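Local coordinates for uncharacterized protein (Bacillus thuringiensis serovar kurstaki, PDB 4XE7), which is a bacterial actin-like ParM protein that probably assembles into nucleotide-dependent filaments and so moves plasmid copies apart, at residues S35-T40 with S399-S404; G373-Y378 with K394-S399; E105-V108 with T114-K117; P129-M134 with G173-E178. All blocks are in the same frame, centred on the assembly; numbering follows the deposited sequence.

Contact 1 of 4, residues S35-T40 with S399-S404; sequences SFAIPT and SAYFTS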
loop_
_atom_site.group_PDB
_atom_site.type_symbol
_atom_site.label_atom_id
_atom_site.label_comp_id
_atom_site.label_asym_id
_atom_site.label_seq_id
_atom_site.Cartn_x
_atom_site.Cartn_y
_atom_site.Cartn_z
ATOM N N SER A 35 4.647 8.014 0.189
ATOM C CA SER A 35 4.263 6.747 0.816
ATOM C C SER A 35 5.246 5.631 0.541
ATOM O O SER A 35 5.841 5.554 -0.554
ATOM C CB SER A 35 2.884 6.294 0.335
ATOM O OG SER A 35 1.895 7.244 0.666
ATOM N N PHE A 36 5.412 4.770 1.543
ATOM C CA PHE A 36 6.098 3.495 1.358
ATOM C C PHE A 36 5.553 2.456 2.337
ATOM O O PHE A 36 4.777 2.776 3.251
ATOM C CB PHE A 36 7.613 3.649 1.512
ATOM C CG PHE A 36 8.053 4.163 2.859
ATOM C CD1 PHE A 36 8.254 5.522 3.065
ATOM C CD2 PHE A 36 8.280 3.284 3.916
ATOM C CE1 PHE A 36 8.665 6.000 4.301
ATOM C CE2 PHE A 36 8.712 3.752 5.158
ATOM C CZ PHE A 36 8.885 5.118 5.349
ATOM N N ALA A 37 5.955 1.210 2.125
ATOM C CA ALA A 37 5.520 0.090 2.939
ATOM C C ALA A 37 6.729 -0.667 3.480
ATOM O O ALA A 37 7.696 -0.911 2.761
ATOM C CB ALA A 37 4.654 -0.840 2.138
ATOM N N ILE A 38 6.664 -1.046 4.746
ATOM C CA ILE A 38 7.685 -1.908 5.326
ATOM C C ILE A 38 7.032 -3.228 5.697
ATOM O O ILE A 38 6.099 -3.252 6.496
ATOM C CB ILE A 38 8.342 -1.264 6.563
ATOM C CG1 ILE A 38 8.989 0.072 6.178
ATOM C CG2 ILE A 38 9.398 -2.195 7.155
ATOM C CD1 ILE A 38 9.747 0.781 7.326
ATOM N N PRO A 39 7.506 -4.339 5.108
ATOM C CA PRO A 39 6.874 -5.615 5.459
ATOM C C PRO A 39 7.022 -5.916 6.959
ATOM O O PRO A 39 8.045 -5.603 7.602
ATOM C CB PRO A 39 7.628 -6.643 4.604
ATOM C CG PRO A 39 8.343 -5.839 3.541
ATOM C CD PRO A 39 8.619 -4.503 4.153
ATOM N N THR A 40 5.982 -6.517 7.511
ATOM C CA THR A 40 5.904 -6.757 8.940
ATOM C C THR A 40 6.706 -8.010 9.295
ATOM O O THR A 40 6.166 -9.089 9.580
ATOM C CB THR A 40 4.446 -6.861 9.367
ATOM O OG1 THR A 40 3.756 -5.717 8.845
ATOM C CG2 THR A 40 4.318 -6.895 10.893
ATOM N N SER A 399 -4.086 3.453 -4.745
ATOM C CA SER A 399 -4.984 2.545 -4.010
ATOM C C SER A 399 -4.358 1.841 -2.809
ATOM O O SER A 399 -4.996 1.702 -1.749
ATOM C CB SER A 399 -5.550 1.453 -4.940
ATOM O OG SER A 399 -6.524 1.973 -5.803
ATOM N N ALA A 400 -3.134 1.362 -2.983
ATOM C CA ALA A 400 -2.440 0.646 -1.916
ATOM C C ALA A 400 -2.335 1.467 -0.624
ATOM O O ALA A 400 -2.268 0.904 0.461
ATOM C CB ALA A 400 -1.060 0.231 -2.380
ATOM N N TYR A 401 -2.363 2.791 -0.755
ATOM C CA TYR A 401 -2.144 3.688 0.374
ATOM C C TYR A 401 -3.376 4.529 0.745
ATOM O O TYR A 401 -3.263 5.540 1.423
ATOM C CB TYR A 401 -0.946 4.595 0.063
ATOM C CG TYR A 401 0.333 3.802 -0.089
ATOM C CD1 TYR A 401 0.996 3.299 1.036
ATOM C CD2 TYR A 401 0.862 3.521 -1.339
ATOM C CE1 TYR A 401 2.151 2.560 0.916
ATOM C CE2 TYR A 401 2.017 2.771 -1.473
ATOM C CZ TYR A 401 2.663 2.298 -0.344
ATOM O OH TYR A 401 3.825 1.555 -0.467
ATOM N N PHE A 402 -4.555 4.114 0.299
ATOM C CA PHE A 402 -5.765 4.892 0.568
ATOM C C PHE A 402 -6.042 4.970 2.077
ATOM O O PHE A 402 -6.578 5.962 2.576
ATOM C CB PHE A 402 -6.983 4.288 -0.153
ATOM C CG PHE A 402 -7.166 4.762 -1.592
ATOM C CD1 PHE A 402 -6.318 5.693 -2.162
ATOM C CD2 PHE A 402 -8.222 4.274 -2.360
ATOM C CE1 PHE A 402 -6.513 6.130 -3.460
ATOM C CE2 PHE A 402 -8.425 4.703 -3.649
ATOM C CZ PHE A 402 -7.565 5.634 -4.211
ATOM N N THR A 403 -5.685 3.911 2.798
ATOM C CA THR A 403 -5.876 3.900 4.244
ATOM C C THR A 403 -4.915 4.873 4.935
ATOM O O THR A 403 -5.343 5.700 5.740
ATOM C CB THR A 403 -5.683 2.502 4.821
ATOM O OG1 THR A 403 -6.622 1.609 4.209
ATOM C CG2 THR A 403 -5.877 2.511 6.340
ATOM N N SER A 404 -3.623 4.775 4.630
ATOM C CA SER A 404 -2.657 5.693 5.234
ATOM C C SER A 404 -2.869 7.133 4.777
ATOM O O SER A 404 -2.703 8.061 5.570
ATOM C CB SER A 404 -1.212 5.262 4.945
ATOM O OG SER A 404 -1.009 4.930 3.587
#
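Ser35 and Tyr401 meet face-on. The CB of Ser35 sits over the Tyr401 ring, 3.6 Å from the ring centroid and only 12° off the ring normal. This is a CH-pi contact. The ring runs at a slant along the strand, from Ser35 at its face to Ala37 at its hydroxyl. Its CE1 passes 3.5 Å from Phe36 O, and its OH ends 3.6 Å from Ala37 CB. The OH also comes 3.4 Å from Ala37 N, but the angle there is too poor for a hydrogen bond. Tyr401 reaches the strand because its CG stands anti to its own carbonyl carbon (chi1 -63°). Ser35 OG is hydrogen-bonded to Ser25 OG of the neighbouring strand. Phe36 sets off from the backbone away from Tyr401, which meets the Phe36 backbone instead.

Tyr401 is the N-cap residue of helix 402-418, and the contact places the start of this last helix beside strand 33-45 of the actin-like fold. Lys23 makes a cation-pi contact with the Tyr401 ring. Strand 21-27, which carries Lys23 and Ser25, pairs with strand 33-45, while the Phe36 ring packs on helix 123-140.

Contact 2 of 4, residues G373-Y378 with K394-S399; sequences GVLFGY and KNIQES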
loop_
_atom_site.group_PDB
_atom_site.type_symbol
_atom_site.label_atom_id
_atom_site.label_comp_id
_atom_site.label_asym_id
_atom_site.label_seq_id
_atom_site.Cartn_x
_atom_site.Cartn_y
_atom_site.Cartn_z
ATOM N N GLY A 373 -6.756 -4.375 -9.452
ATOM C CA GLY A 373 -7.688 -4.876 -10.448
ATOM C C GLY A 373 -8.338 -3.765 -11.268
ATOM O O GLY A 373 -8.685 -3.953 -12.431
ATOM N N VAL A 374 -8.521 -2.598 -10.662
ATOM C CA VAL A 374 -9.089 -1.468 -11.391
ATOM C C VAL A 374 -8.128 -1.015 -12.483
ATOM O O VAL A 374 -8.543 -0.619 -13.574
ATOM C CB VAL A 374 -9.412 -0.297 -10.455
ATOM C CG1 VAL A 374 -10.032 0.842 -11.212
ATOM C CG2 VAL A 374 -10.370 -0.748 -9.358
ATOM N N LEU A 375 -6.839 -1.105 -12.182
ATOM C CA LEU A 375 -5.797 -0.725 -13.120
ATOM C C LEU A 375 -5.712 -1.718 -14.273
ATOM O O LEU A 375 -5.607 -1.325 -15.424
ATOM C CB LEU A 375 -4.454 -0.645 -12.402
ATOM C CG LEU A 375 -4.380 0.274 -11.180
ATOM C CD1 LEU A 375 -3.061 0.062 -10.443
ATOM C CD2 LEU A 375 -4.548 1.726 -11.576
ATOM N N PHE A 376 -5.750 -3.004 -13.955
ATOM C CA PHE A 376 -5.752 -4.038 -14.985
ATOM C C PHE A 376 -7.001 -3.948 -15.872
ATOM O O PHE A 376 -6.915 -4.030 -17.117
ATOM C CB PHE A 376 -5.656 -5.430 -14.340
ATOM C CG PHE A 376 -5.715 -6.571 -15.330
ATOM C CD1 PHE A 376 -4.669 -6.794 -16.217
ATOM C CD2 PHE A 376 -6.807 -7.419 -15.365
ATOM C CE1 PHE A 376 -4.723 -7.839 -17.128
ATOM C CE2 PHE A 376 -6.862 -8.478 -16.260
ATOM C CZ PHE A 376 -5.817 -8.685 -17.147
ATOM N N GLY A 377 -8.153 -3.762 -15.225
ATOM C CA GLY A 377 -9.448 -3.768 -15.903
ATOM C C GLY A 377 -9.955 -2.405 -16.320
ATOM O O GLY A 377 -11.098 -2.272 -16.768
ATOM N N TYR A 378 -9.094 -1.396 -16.205
ATOM C CA TYR A 378 -9.480 -0.008 -16.460
ATOM C C TYR A 378 -10.175 0.207 -17.818
ATOM O O TYR A 378 -11.157 0.939 -17.887
ATOM C CB TYR A 378 -8.257 0.927 -16.347
ATOM C CG TYR A 378 -8.627 2.399 -16.475
ATOM C CD1 TYR A 378 -8.541 3.061 -17.694
ATOM C CD2 TYR A 378 -9.096 3.115 -15.379
ATOM C CE1 TYR A 378 -8.912 4.421 -17.815
ATOM C CE2 TYR A 378 -9.462 4.452 -15.488
ATOM C CZ TYR A 378 -9.361 5.102 -16.708
ATOM O OH TYR A 378 -9.724 6.431 -16.812
ATOM N N LYS A 394 -10.034 8.985 -9.433
ATOM C CA LYS A 394 -9.036 9.543 -10.345
ATOM C C LYS A 394 -7.625 9.111 -9.959
ATOM O O LYS A 394 -6.801 8.820 -10.826
ATOM C CB LYS A 394 -9.129 11.069 -10.374
ATOM C CG LYS A 394 -10.201 11.605 -11.300
ATOM C CD LYS A 394 -9.592 12.326 -12.490
ATOM C CE LYS A 394 -10.663 12.943 -13.379
ATOM N NZ LYS A 394 -10.462 12.596 -14.815
ATOM N N ASN A 395 -7.378 9.055 -8.654
ATOM C CA ASN A 395 -6.088 8.670 -8.075
ATOM C C ASN A 395 -5.988 7.180 -7.711
ATOM O O ASN A 395 -5.275 6.795 -6.767
ATOM C CB ASN A 395 -5.844 9.509 -6.832
ATOM C CG ASN A 395 -7.073 9.586 -5.962
ATOM O OD1 ASN A 395 -8.015 8.822 -6.161
ATOM N ND2 ASN A 395 -7.086 10.512 -5.005
ATOM N N ILE A 396 -6.704 6.354 -8.469
ATOM C CA ILE A 396 -6.711 4.895 -8.310
ATOM C C ILE A 396 -5.299 4.309 -8.221
ATOM O O ILE A 396 -5.076 3.285 -7.572
ATOM C CB ILE A 396 -7.480 4.236 -9.488
ATOM C CG1 ILE A 396 -7.607 2.731 -9.307
ATOM C CG2 ILE A 396 -6.787 4.557 -10.827
ATOM C CD1 ILE A 396 -8.537 2.326 -8.197
ATOM N N GLN A 397 -4.331 4.964 -8.858
ATOM C CA GLN A 397 -2.947 4.505 -8.800
ATOM C C GLN A 397 -2.414 4.476 -7.354
ATOM O O GLN A 397 -1.482 3.732 -7.037
ATOM C CB GLN A 397 -2.055 5.396 -9.681
ATOM C CG GLN A 397 -2.532 5.502 -11.132
ATOM C CD GLN A 397 -1.544 6.229 -12.039
ATOM O OE1 GLN A 397 -0.403 5.795 -12.216
ATOM N NE2 GLN A 397 -1.986 7.342 -12.621
ATOM N N GLU A 398 -3.027 5.265 -6.474
ATOM C CA GLU A 398 -2.574 5.333 -5.086
ATOM C C GLU A 398 -3.379 4.423 -4.157
ATOM O O GLU A 398 -3.337 4.596 -2.928
ATOM C CB GLU A 398 -2.621 6.783 -4.584
ATOM C CG GLU A 398 -1.527 7.672 -5.189
ATOM C CD GLU A 398 -0.163 6.981 -5.246
ATOM O OE1 GLU A 398 0.320 6.480 -4.200
ATOM O OE2 GLU A 398 0.423 6.927 -6.348
ATOM N N SER A 399 -4.086 3.453 -4.745
ATOM C CA SER A 399 -4.984 2.545 -4.010
ATOM C C SER A 399 -4.358 1.841 -2.809
ATOM O O SER A 399 -4.996 1.702 -1.749
ATOM C CB SER A 399 -5.550 1.453 -4.940
ATOM O OG SER A 399 -6.524 1.973 -5.803
#
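Val374 and Ile396 form the tight part of this contact. Ile396 CD1 lies 3.6 Å from Val374 CB, and Ile396 CG1 is equally close to Val374 CG1, at 3.6 Å. The two side chains run at a slant to each other, so a branch of each rests against the other. Ile396 reaches over because its CG1 points opposite the backbone N (chi1 -176°). Chi2 of 70° then folds CD1 round to the valine. Its other branch serves Leu375: Ile396 CG2 touches Leu375 CD2 at 3.7 Å. These two side chains pass in opposite directions. Ile316 of helix 300-317 also packs on Ile396, and Leu392 packs on Val374, so the apolar patch continues beyond the two segments.

The outer side is looser. Gln397 is exposed and its side chain leaves the backbone away from the helix. Contact there is slight: Leu375 CD2 lies 4.2 Å from Gln397 N and 4.3 Å from Gln397 CG.

The turn carrying Ile396 is held from within. Ile396 O accepts from both Ser399 N and Ser399 OG. The bond from Ser399 OG to Ile396 O is short, 2.6 Å, and lies in the carbonyl plane on a lone pair.

The contact joins the short helix 372-376, which directly follows strand 366-370, to the 3-10 turn leading into helix 402-418. Gly371 N, in the glycine-rich turn between that strand and helix, makes a weak hydrogen bond to Ser399 OG. The turn probably borders the nucleotide cleft, empty in this apo form, and resembles the adenosine motif of actin-like ATPases.

Contact 3 of 4, residues E105-V108 with T114-K117; sequences EPTV and TEDK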
loop_
_atom_site.group_PDB
_atom_site.type_symbol
_atom_site.label_atom_id
_atom_site.label_comp_id
_atom_site.label_asym_id
_atom_site.label_seq_id
_atom_site.Cartn_x
_atom_site.Cartn_y
_atom_site.Cartn_z
ATOM N N GLU A 105 7.379 -13.266 12.257
ATOM C CA GLU A 105 6.270 -12.744 11.458
ATOM C C GLU A 105 4.941 -12.924 12.196
ATOM O O GLU A 105 4.845 -13.732 13.125
ATOM C CB GLU A 105 6.230 -13.436 10.081
ATOM C CG GLU A 105 7.427 -13.083 9.193
ATOM C CD GLU A 105 7.537 -13.936 7.930
ATOM O OE1 GLU A 105 8.176 -15.012 7.976
ATOM O OE2 GLU A 105 7.000 -13.517 6.883
ATOM N N PRO A 106 3.906 -12.167 11.796
ATOM C CA PRO A 106 2.614 -12.407 12.445
ATOM C C PRO A 106 2.063 -13.789 12.092
ATOM O O PRO A 106 2.182 -14.226 10.951
ATOM C CB PRO A 106 1.723 -11.293 11.880
ATOM C CG PRO A 106 2.688 -10.249 11.359
ATOM C CD PRO A 106 3.838 -11.046 10.841
ATOM N N THR A 107 1.492 -14.479 13.073
ATOM C CA THR A 107 0.830 -15.750 12.812
ATOM C C THR A 107 -0.640 -15.687 13.218
ATOM O O THR A 107 -1.140 -14.641 13.642
ATOM C CB THR A 107 1.516 -16.922 13.544
ATOM O OG1 THR A 107 1.541 -16.668 14.954
ATOM C CG2 THR A 107 2.945 -17.111 13.031
ATOM N N VAL A 108 -1.329 -16.815 13.071
ATOM C CA VAL A 108 -2.779 -16.877 13.235
ATOM C C VAL A 108 -3.242 -18.210 13.853
ATOM O O VAL A 108 -3.187 -19.252 13.190
ATOM C CB VAL A 108 -3.490 -16.679 11.869
ATOM C CG1 VAL A 108 -4.956 -16.779 12.051
ATOM C CG2 VAL A 108 -3.141 -15.327 11.239
ATOM N N THR A 114 -7.277 -14.314 12.528
ATOM C CA THR A 114 -6.138 -13.448 12.865
ATOM C C THR A 114 -5.991 -13.056 14.341
ATOM O O THR A 114 -6.974 -12.967 15.076
ATOM C CB THR A 114 -6.200 -12.151 12.039
ATOM O OG1 THR A 114 -7.496 -11.559 12.190
ATOM C CG2 THR A 114 -5.952 -12.442 10.563
ATOM N N GLU A 115 -4.751 -12.806 14.756
ATOM C CA GLU A 115 -4.445 -12.528 16.159
ATOM C C GLU A 115 -4.547 -11.050 16.514
ATOM O O GLU A 115 -4.755 -10.201 15.649
ATOM C CB GLU A 115 -3.038 -13.026 16.512
ATOM C CG GLU A 115 -2.919 -14.527 16.707
ATOM C CD GLU A 115 -1.544 -14.932 17.201
ATOM O OE1 GLU A 115 -1.356 -16.111 17.571
ATOM O OE2 GLU A 115 -0.645 -14.067 17.210
ATOM N N ASP A 116 -4.383 -10.765 17.803
ATOM C CA ASP A 116 -4.392 -9.405 18.329
ATOM C C ASP A 116 -3.036 -8.731 18.118
ATOM O O ASP A 116 -2.033 -9.189 18.655
ATOM C CB ASP A 116 -4.744 -9.428 19.816
ATOM C CG ASP A 116 -4.986 -8.047 20.380
ATOM O OD1 ASP A 116 -5.372 -7.150 19.602
ATOM O OD2 ASP A 116 -4.794 -7.859 21.601
ATOM N N LYS A 117 -3.009 -7.648 17.347
ATOM C CA LYS A 117 -1.748 -6.997 16.967
ATOM C C LYS A 117 -0.933 -6.507 18.161
ATOM O O LYS A 117 0.292 -6.622 18.179
ATOM C CB LYS A 117 -2.014 -5.811 16.044
ATOM C CG LYS A 117 -2.248 -6.182 14.605
ATOM C CD LYS A 117 -2.438 -4.934 13.772
ATOM C CE LYS A 117 -2.530 -5.275 12.301
ATOM N NZ LYS A 117 -3.606 -6.260 12.042
HETATM O O HOH W 1 0.828 -12.690 15.541
HETATM O O HOH W 2 -2.366 -12.483 13.330
#
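Glu115 is turned so that CG stands anti to its carbonyl carbon (chi1 -77°), and its chain is extended beyond CG. This lays the side chain alongside Thr107, pointing the same way. In Val108, CG1 lies opposite the backbone N (chi1 179°), which brings this methyl to the backbone of Thr114. The setting is a surface loop between helices 95-98 and 123-140 that doubles back on itself. Neither arm is regular helix or strand, and two waters link them.

Val108 CG1 comes 3.4 Å from Thr114 N. Its CG2 is 4.1 Å from Thr114 CG2, a light methyl contact, and Val108 is poorly ordered. Glu115 CG is 3.5 Å from Thr107 O, a packing contact.

The polar links are indirect. One water accepts from Thr107 N and lies 2.6 Å from Glu115 OE2, to which it probably donates. That oxygen also takes a direct hydrogen bond from Asn122 ND2, which fixes the carboxylate from outside the two segments. Asp116 makes a salt bridge to Arg162, tying the same arm to a more distant part of the chain. On the other arm, Pro106 packs on Thr40, at the break in strand 33-45, and on His126.

The second water bridges the two backbones. It donates to Thr107 O, at an unusually short 2.5 Å whose exact length is doubtful, and accepts from Glu115 N at 2.8 Å.

Contact 4 of 4, residues P129-M134 with G173-E178; sequences PLFTSM and GEHTVE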
loop_
_atom_site.group_PDB
_atom_site.type_symbol
_atom_site.label_atom_id
_atom_site.label_comp_id
_atom_site.label_asym_id
_atom_site.label_seq_id
_atom_site.Cartn_x
_atom_site.Cartn_y
_atom_site.Cartn_z
ATOM N N PRO A 129 8.255 -2.166 13.136
ATOM C CA PRO A 129 8.117 -1.584 11.796
ATOM C C PRO A 129 7.430 -0.221 11.787
ATOM O O PRO A 129 7.780 0.616 10.954
ATOM C CB PRO A 129 7.273 -2.619 11.050
ATOM C CG PRO A 129 7.588 -3.913 11.771
ATOM C CD PRO A 129 7.646 -3.503 13.206
ATOM N N LEU A 130 6.492 0.012 12.692
ATOM C CA LEU A 130 5.838 1.322 12.760
ATOM C C LEU A 130 6.849 2.419 13.100
ATOM O O LEU A 130 6.941 3.421 12.394
ATOM C CB LEU A 130 4.694 1.302 13.786
ATOM C CG LEU A 130 4.185 2.653 14.298
ATOM C CD1 LEU A 130 3.287 3.347 13.249
ATOM C CD2 LEU A 130 3.443 2.511 15.606
ATOM N N PHE A 131 7.610 2.232 14.178
ATOM C CA PHE A 131 8.590 3.244 14.588
ATOM C C PHE A 131 9.659 3.419 13.529
ATOM O O PHE A 131 10.127 4.530 13.279
ATOM C CB PHE A 131 9.245 2.877 15.923
ATOM C CG PHE A 131 8.325 3.011 17.098
ATOM C CD1 PHE A 131 7.357 3.997 17.126
ATOM C CD2 PHE A 131 8.425 2.148 18.176
ATOM C CE1 PHE A 131 6.503 4.125 18.221
ATOM C CE2 PHE A 131 7.575 2.268 19.268
ATOM C CZ PHE A 131 6.618 3.253 19.294
ATOM N N THR A 132 10.037 2.315 12.902
ATOM C CA THR A 132 11.029 2.361 11.839
ATOM C C THR A 132 10.507 3.174 10.661
ATOM O O THR A 132 11.259 3.958 10.064
ATOM C CB THR A 132 11.421 0.942 11.373
ATOM O OG1 THR A 132 12.022 0.245 12.468
ATOM C CG2 THR A 132 12.405 0.999 10.217
ATOM N N SER A 133 9.222 3.014 10.336
ATOM C CA SER A 133 8.653 3.760 9.215
ATOM C C SER A 133 8.676 5.266 9.518
ATOM O O SER A 133 9.026 6.081 8.646
ATOM C CB SER A 133 7.224 3.290 8.896
ATOM O OG SER A 133 6.273 3.803 9.824
ATOM N N MET A 134 8.333 5.627 10.755
ATOM C CA MET A 134 8.432 7.016 11.216
ATOM C C MET A 134 9.852 7.562 11.077
ATOM O O MET A 134 10.050 8.709 10.680
ATOM C CB MET A 134 8.015 7.143 12.687
ATOM C CG MET A 134 6.551 6.953 12.983
ATOM S SD MET A 134 6.238 7.033 14.767
ATOM C CE MET A 134 4.443 6.844 14.731
ATOM N N GLY A 173 4.765 9.338 24.340
ATOM C CA GLY A 173 6.087 9.355 24.922
ATOM C C GLY A 173 7.202 9.533 23.919
ATOM O O GLY A 173 6.992 9.933 22.765
ATOM N N GLU A 174 8.407 9.226 24.375
ATOM C CA GLU A 174 9.600 9.455 23.596
ATOM C C GLU A 174 10.136 8.124 23.093
ATOM O O GLU A 174 10.063 7.125 23.796
ATOM C CB GLU A 174 10.640 10.191 24.436
ATOM C CG GLU A 174 11.768 10.804 23.632
ATOM C CD GLU A 174 12.827 11.438 24.511
ATOM O OE1 GLU A 174 13.965 10.921 24.526
ATOM O OE2 GLU A 174 12.518 12.449 25.180
ATOM N N HIS A 175 10.635 8.117 21.859
ATOM C CA HIS A 175 11.200 6.925 21.233
ATOM C C HIS A 175 12.397 7.308 20.375
ATOM O O HIS A 175 12.326 8.267 19.606
ATOM C CB HIS A 175 10.156 6.213 20.363
ATOM C CG HIS A 175 8.771 6.255 20.925
ATOM N ND1 HIS A 175 8.253 5.230 21.700
ATOM C CD2 HIS A 175 7.801 7.182 20.837
ATOM C CE1 HIS A 175 7.026 5.539 22.056
ATOM N NE2 HIS A 175 6.716 6.720 21.553
ATOM N N THR A 176 13.497 6.574 20.484
ATOM C CA THR A 176 14.598 6.806 19.563
ATOM C C THR A 176 14.804 5.622 18.634
ATOM O O THR A 176 14.688 4.459 19.035
ATOM C CB THR A 176 15.921 7.090 20.302
ATOM O OG1 THR A 176 16.362 5.897 20.959
ATOM C CG2 THR A 176 15.722 8.212 21.317
ATOM N N VAL A 177 15.105 5.936 17.383
ATOM C CA VAL A 177 15.478 4.939 16.398
ATOM C C VAL A 177 16.865 5.260 15.868
ATOM O O VAL A 177 17.084 6.319 15.275
ATOM C CB VAL A 177 14.488 4.894 15.212
ATOM C CG1 VAL A 177 14.868 3.769 14.267
ATOM C CG2 VAL A 177 13.040 4.742 15.708
ATOM N N GLU A 178 17.807 4.354 16.082
ATOM C CA GLU A 178 19.158 4.567 15.588
ATOM C C GLU A 178 19.454 3.613 14.446
ATOM O O GLU A 178 19.321 2.399 14.591
ATOM C CB GLU A 178 20.187 4.388 16.704
ATOM C CG GLU A 178 21.609 4.595 16.220
ATOM C CD GLU A 178 22.649 4.307 17.280
ATOM O OE1 GLU A 178 22.276 4.051 18.448
ATOM O OE2 GLU A 178 23.847 4.322 16.932
#
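Helix 123-140 packs here against strand 173-179 of the large mixed sheet, a helix-on-sheet layer of the actin-like fold. An offset aromatic stack carries the contact. The rings of Phe131 and His175 lie with centroids 4.4 Å apart and planes at 30°. Neither ring is centred on the other. Phe131 CZ stands over a face of the imidazole, displaced toward its rim, and is 3.5 Å from His175 ND1. In return, His175 CG lies over one face of the phenyl ring, also toward the rim.

Phe131 CG points away from its carbonyl carbon (chi1 -71°), which sends the ring from the helix down onto the strand. His175 has both ring nitrogens engaged: ND1 is hydrogen-bonded to Ser79 OG and NE2 to Leu171 O. These two bonds fix the rotation of the imidazole and so set the face it turns to the phenylalanine.

Two residues further along the strand, Val177 completes the contact. Its CG2 lies 3.8 Å from Phe131 O and 4.2 Å from Phe131 CB. Phe131 thus meets the sheet with its ring tip at His175 and its base at Val177. All three residues are buried.

Within the helix, Leu130 O accepts from Met134 N and from Ser133 OG, the latter at 2.7 Å.

Strand 173-179 lies between strands 73-79 and 188-200. The helix also reaches further across the sheet: Thr132 and Ser133 touch Ile38 of strand 33-45, and Leu130 and Met134 touch Phe150 of strand 145-154.

In the fold
Contact 4 is the buried one, contacts 1 and 2 are partly buried, and contact 3 lies at the surface. Contacts 1 and 4 reach the same large sheet. They touch where Phe36 and Ile38 of contact 1 pack on Ser133 of contact 4. Contact 1 shares Ser399 with contact 2, so the approach to the last helix joins them. Contact 3 touches contact 1 through Thr40 and Pro106, yet stays about 16 Å from contact 2 at the nearest atoms. The chemistry follows the position: an aromatic stack in the core, a CH-pi contact at a helix start, aliphatic packing beside a 3-10 turn, and water bridges at the surface.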